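Local coordinates for protein sortase, SrtB family (Streptococcus pneumoniae PCS8235, PDB 4Y4Q) that probably acts as a class B sortase, a cysteine transpeptidase-type enzyme, in the formation of the type II pilus of the pneumococcus, at residues 148-153 / 167-172. Sequence-based numbering, arbitrary orientation.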
ATOM      1  N   GLU A 148      -7.885 -16.449  -7.901  1.00 40.03           N
ATOM      2  CA  GLU A 148      -9.077 -16.499  -7.060  1.00 37.96           C
ATOM      3  C   GLU A 148      -9.009 -15.549  -5.857  1.00 36.17           C
ATOM      4  O   GLU A 148      -9.935 -14.779  -5.597  1.00 42.47           O
ATOM      5  CB  GLU A 148      -9.288 -17.941  -6.596  1.00 43.64           C
ATOM      6  CG  GLU A 148     -10.675 -18.264  -6.111  1.00 57.17           C
ATOM      7  CD  GLU A 148     -10.848 -19.756  -5.862  1.00 65.39           C
ATOM      8  OE1 GLU A 148     -10.633 -20.547  -6.814  1.00 63.65           O
ATOM      9  OE2 GLU A 148     -11.178 -20.131  -4.712  1.00 65.22           O
ATOM     10  N   PHE A 149      -7.911 -15.603  -5.118  1.00 35.98           N
ATOM     11  CA  PHE A 149      -7.751 -14.731  -3.969  1.00 36.91           C
ATOM     12  C   PHE A 149      -7.798 -13.264  -4.429  1.00 34.01           C
ATOM     13  O   PHE A 149      -8.434 -12.415  -3.786  1.00 32.88           O
ATOM     14  CB  PHE A 149      -6.430 -15.054  -3.262  1.00 39.37           C
ATOM     15  CG  PHE A 149      -6.281 -14.410  -1.906  1.00 37.08           C
ATOM     16  CD1 PHE A 149      -5.849 -13.093  -1.794  1.00 41.76           C
ATOM     17  CD2 PHE A 149      -6.551 -15.127  -0.748  1.00 37.85           C
ATOM     18  CE1 PHE A 149      -5.700 -12.487  -0.551  1.00 35.59           C
ATOM     19  CE2 PHE A 149      -6.402 -14.535   0.502  1.00 39.59           C
ATOM     20  CZ  PHE A 149      -5.976 -13.207   0.598  1.00 33.84           C
ATOM     21  N   PHE A 150      -7.148 -12.969  -5.549  1.00 35.63           N
ATOM     22  CA  PHE A 150      -7.191 -11.614  -6.095  1.00 35.32           C
ATOM     23  C   PHE A 150      -8.617 -11.205  -6.460  1.00 29.04           C
ATOM     24  O   PHE A 150      -9.032 -10.087  -6.174  1.00 27.64           O
ATOM     25  CB  PHE A 150      -6.302 -11.476  -7.338  1.00 33.17           C
ATOM     26  CG  PHE A 150      -6.348 -10.097  -7.956  1.00 32.09           C
ATOM     27  CD1 PHE A 150      -5.485  -9.095  -7.514  1.00 30.85           C
ATOM     28  CD2 PHE A 150      -7.268  -9.793  -8.954  1.00 29.79           C
ATOM     29  CE1 PHE A 150      -5.521  -7.813  -8.071  1.00 28.17           C
ATOM     30  CE2 PHE A 150      -7.313  -8.517  -9.521  1.00 39.83           C
ATOM     31  CZ  PHE A 150      -6.437  -7.524  -9.077  1.00 33.05           C
ATOM     32  N   ASP A 151      -9.355 -12.099  -7.115  1.00 29.05           N
ATOM     33  CA  ASP A 151     -10.702 -11.766  -7.563  1.00 33.84           C
ATOM     34  C   ASP A 151     -11.619 -11.488  -6.383  1.00 36.97           C
ATOM     35  O   ASP A 151     -12.531 -10.668  -6.474  1.00 38.90           O
ATOM     36  CB  ASP A 151     -11.295 -12.891  -8.426  1.00 35.26           C
ATOM     37  CG  ASP A 151     -10.586 -13.038  -9.775  1.00 45.76           C
ATOM     38  OD1 ASP A 151      -9.912 -12.077 -10.213  1.00 40.22           O
ATOM     39  OD2 ASP A 151     -10.704 -14.114 -10.401  1.00 56.95           O
ATOM     40  N   GLN A 152     -11.363 -12.160  -5.265  1.00 33.29           N
ATOM     41  CA  GLN A 152     -12.307 -12.147  -4.158  1.00 37.86           C
ATOM     42  C   GLN A 152     -12.009 -11.137  -3.044  1.00 37.16           C
ATOM     43  O   GLN A 152     -12.846 -10.936  -2.167  1.00 40.96           O
ATOM     44  CB  GLN A 152     -12.458 -13.562  -3.583  1.00 40.24           C
ATOM     45  CG  GLN A 152     -12.934 -14.588  -4.615  1.00 53.31           C
ATOM     46  CD  GLN A 152     -13.931 -15.580  -4.041  1.00 60.27           C
ATOM     47  OE1 GLN A 152     -13.738 -16.106  -2.946  1.00 64.84           O
ATOM     48  NE2 GLN A 152     -15.011 -15.828  -4.775  1.00 65.34           N
ATOM     49  N   HIS A 153     -10.782 -10.641  -3.024  1.00 38.01           N
ATOM     50  CA  HIS A 153     -10.439  -9.575  -2.123  1.00 30.12           C
ATOM     51  C   HIS A 153     -10.345  -8.377  -3.027  1.00 29.53           C
ATOM     52  O   HIS A 153      -9.389  -8.229  -3.789  1.00 30.33           O
ATOM     53  CB  HIS A 153      -9.093  -9.845  -1.451  1.00 28.20           C
ATOM     54  CG  HIS A 153      -9.055 -11.119  -0.665  1.00 31.96           C
ATOM     55  ND1 HIS A 153      -8.736 -12.334  -1.233  1.00 31.24           N
ATOM     56  CD2 HIS A 153      -9.294 -11.366   0.644  1.00 32.24           C
ATOM     57  CE1 HIS A 153      -8.782 -13.274  -0.306  1.00 39.85           C
ATOM     58  NE2 HIS A 153      -9.118 -12.713   0.841  1.00 32.11           N
ATOM     59  N   LEU A 167     -10.983   1.579   0.321  1.00 32.75           N
ATOM     60  CA  LEU A 167      -9.904   1.193  -0.582  1.00 27.00           C
ATOM     61  C   LEU A 167     -10.465   0.217  -1.588  1.00 30.98           C
ATOM     62  O   LEU A 167     -11.209  -0.693  -1.215  1.00 33.01           O
ATOM     63  CB  LEU A 167      -8.791   0.483   0.182  1.00 24.72           C
ATOM     64  CG  LEU A 167      -7.847   1.265   1.095  1.00 31.73           C
ATOM     65  CD1 LEU A 167      -6.894   0.283   1.756  1.00 23.64           C
ATOM     66  CD2 LEU A 167      -7.068   2.321   0.296  1.00 28.56           C
ATOM     67  N   GLU A 168     -10.120   0.386  -2.861  1.00 29.13           N
ATOM     68  CA  GLU A 168     -10.489  -0.611  -3.854  1.00 30.08           C
ATOM     69  C   GLU A 168      -9.235  -1.098  -4.552  1.00 30.45           C
ATOM     70  O   GLU A 168      -8.591  -0.337  -5.262  1.00 27.78           O
ATOM     71  CB  GLU A 168     -11.472  -0.023  -4.859  1.00 33.68           C
ATOM     72  CG  GLU A 168     -11.937  -1.024  -5.911  1.00 43.27           C
ATOM     73  CD  GLU A 168     -13.188  -0.567  -6.650  1.00 53.60           C
ATOM     74  OE1 GLU A 168     -13.639   0.583  -6.436  1.00 53.10           O
ATOM     75  OE2 GLU A 168     -13.727  -1.369  -7.441  1.00 60.87           O
ATOM     76  N   ILE A 169      -8.862  -2.355  -4.339  1.00 28.48           N
ATOM     77  CA  ILE A 169      -7.674  -2.893  -4.997  1.00 26.22           C
ATOM     78  C   ILE A 169      -7.910  -3.045  -6.509  1.00 29.93           C
ATOM     79  O   ILE A 169      -8.954  -3.561  -6.928  1.00 32.89           O
ATOM     80  CB  ILE A 169      -7.262  -4.241  -4.368  1.00 26.28           C
ATOM     81  CG1 ILE A 169      -6.764  -4.020  -2.942  1.00 27.31           C
ATOM     82  CG2 ILE A 169      -6.166  -4.911  -5.174  1.00 18.96           C
ATOM     83  CD1 ILE A 169      -6.513  -5.302  -2.203  1.00 26.19           C
ATOM     84  N   PHE A 170      -6.959  -2.601  -7.336  1.00 27.54           N
ATOM     85  CA  PHE A 170      -7.089  -2.837  -8.779  1.00 23.27           C
ATOM     86  C   PHE A 170      -5.920  -3.569  -9.433  1.00 26.91           C
ATOM     87  O   PHE A 170      -5.984  -3.901 -10.616  1.00 33.32           O
ATOM     88  CB  PHE A 170      -7.370  -1.540  -9.547  1.00 27.78           C
ATOM     89  CG  PHE A 170      -6.270  -0.530  -9.448  1.00 30.19           C
ATOM     90  CD1 PHE A 170      -5.211  -0.534 -10.350  1.00 32.09           C
ATOM     91  CD2 PHE A 170      -6.290   0.426  -8.449  1.00 35.16           C
ATOM     92  CE1 PHE A 170      -4.189   0.412 -10.254  1.00 29.38           C
ATOM     93  CE2 PHE A 170      -5.273   1.365  -8.347  1.00 34.11           C
ATOM     94  CZ  PHE A 170      -4.226   1.352  -9.252  1.00 34.77           C
ATOM     95  N   GLU A 171      -4.853  -3.821  -8.692  1.00 28.30           N
ATOM     96  CA  GLU A 171      -3.696  -4.457  -9.317  1.00 30.18           C
ATOM     97  C   GLU A 171      -2.795  -5.207  -8.340  1.00 25.18           C
ATOM     98  O   GLU A 171      -2.604  -4.771  -7.194  1.00 29.83           O
ATOM     99  CB  GLU A 171      -2.862  -3.422 -10.109  1.00 27.80           C
ATOM    100  CG  GLU A 171      -1.541  -3.984 -10.611  1.00 29.76           C
ATOM    101  CD  GLU A 171      -0.775  -3.061 -11.559  1.00 38.42           C
ATOM    102  OE1 GLU A 171      -1.306  -1.999 -11.963  1.00 37.21           O
ATOM    103  OE2 GLU A 171       0.377  -3.412 -11.902  1.00 31.75           O
ATOM    104  N   MET A 172      -2.249  -6.338  -8.790  1.00 23.14           N
ATOM    105  CA  MET A 172      -1.111  -6.949  -8.097  1.00 31.40           C
ATOM    106  C   MET A 172       0.036  -7.104  -9.089  1.00 35.20           C
ATOM    107  O   MET A 172      -0.171  -7.466 -10.261  1.00 31.72           O
ATOM    108  CB  MET A 172      -1.477  -8.325  -7.529  1.00 33.62           C
ATOM    109  CG  MET A 172      -0.583  -8.798  -6.376  1.00 41.16           C
ATOM    110  SD  MET A 172       0.889  -9.740  -6.855  1.00 57.99           S
ATOM    111  CE  MET A 172       0.286 -10.466  -8.319  1.00 28.79           C
TER
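F150 and I169 are brought together by two matching torsions: the ring of F150 swings out with CG anti to the backbone N (chi1 178°), and I169 sets its CG2 branch in the same relation to its own N, which aims that methyl at the ring. This is helix-on-sheet packing in the sortase beta-barrel fold, where the short helix 147-152 lies against strand 163-176. The local axes are 9.9 Å apart at their closest and run roughly antiparallel, at 151°.

The F150 ring carries most of the contact, through CD1, CE1 and CZ. F150 CE1 takes I169 CG2 at 4.2 Å, an oblique approach, and also meets the peptide that joins E171 to M172, with M172 N 3.7 Å from F150 CE1. F150 CZ lies 4.0 Å from F170 O, and that oxygen is in the ring plane, at the edge. Further along the same rim, M172 CB comes to 4.1 Å from F150 CD1, the two side chains crossing at a slant. Beyond CB the methionine chain bends at chi2 and leads away from the helix; the M172 side chain also touches M205 and V235.

The strand backbone that this edge of the ring meets is irregular: F170 and E171 both face V236 in a classic beta bulge. Their side chains leave from the far surface of the strand, F170 and E171 both touching L201 of helix 190-202. R208 ties the two elements together, giving hydrogen bonds to F150 O and I169 O, while the ring of H206 meets that of F150.

At the end of the helix, H153 departs from helical geometry, though its backbone N still bonds to F149 O, and H153 O comes to 4.4 Å from I169 CD1.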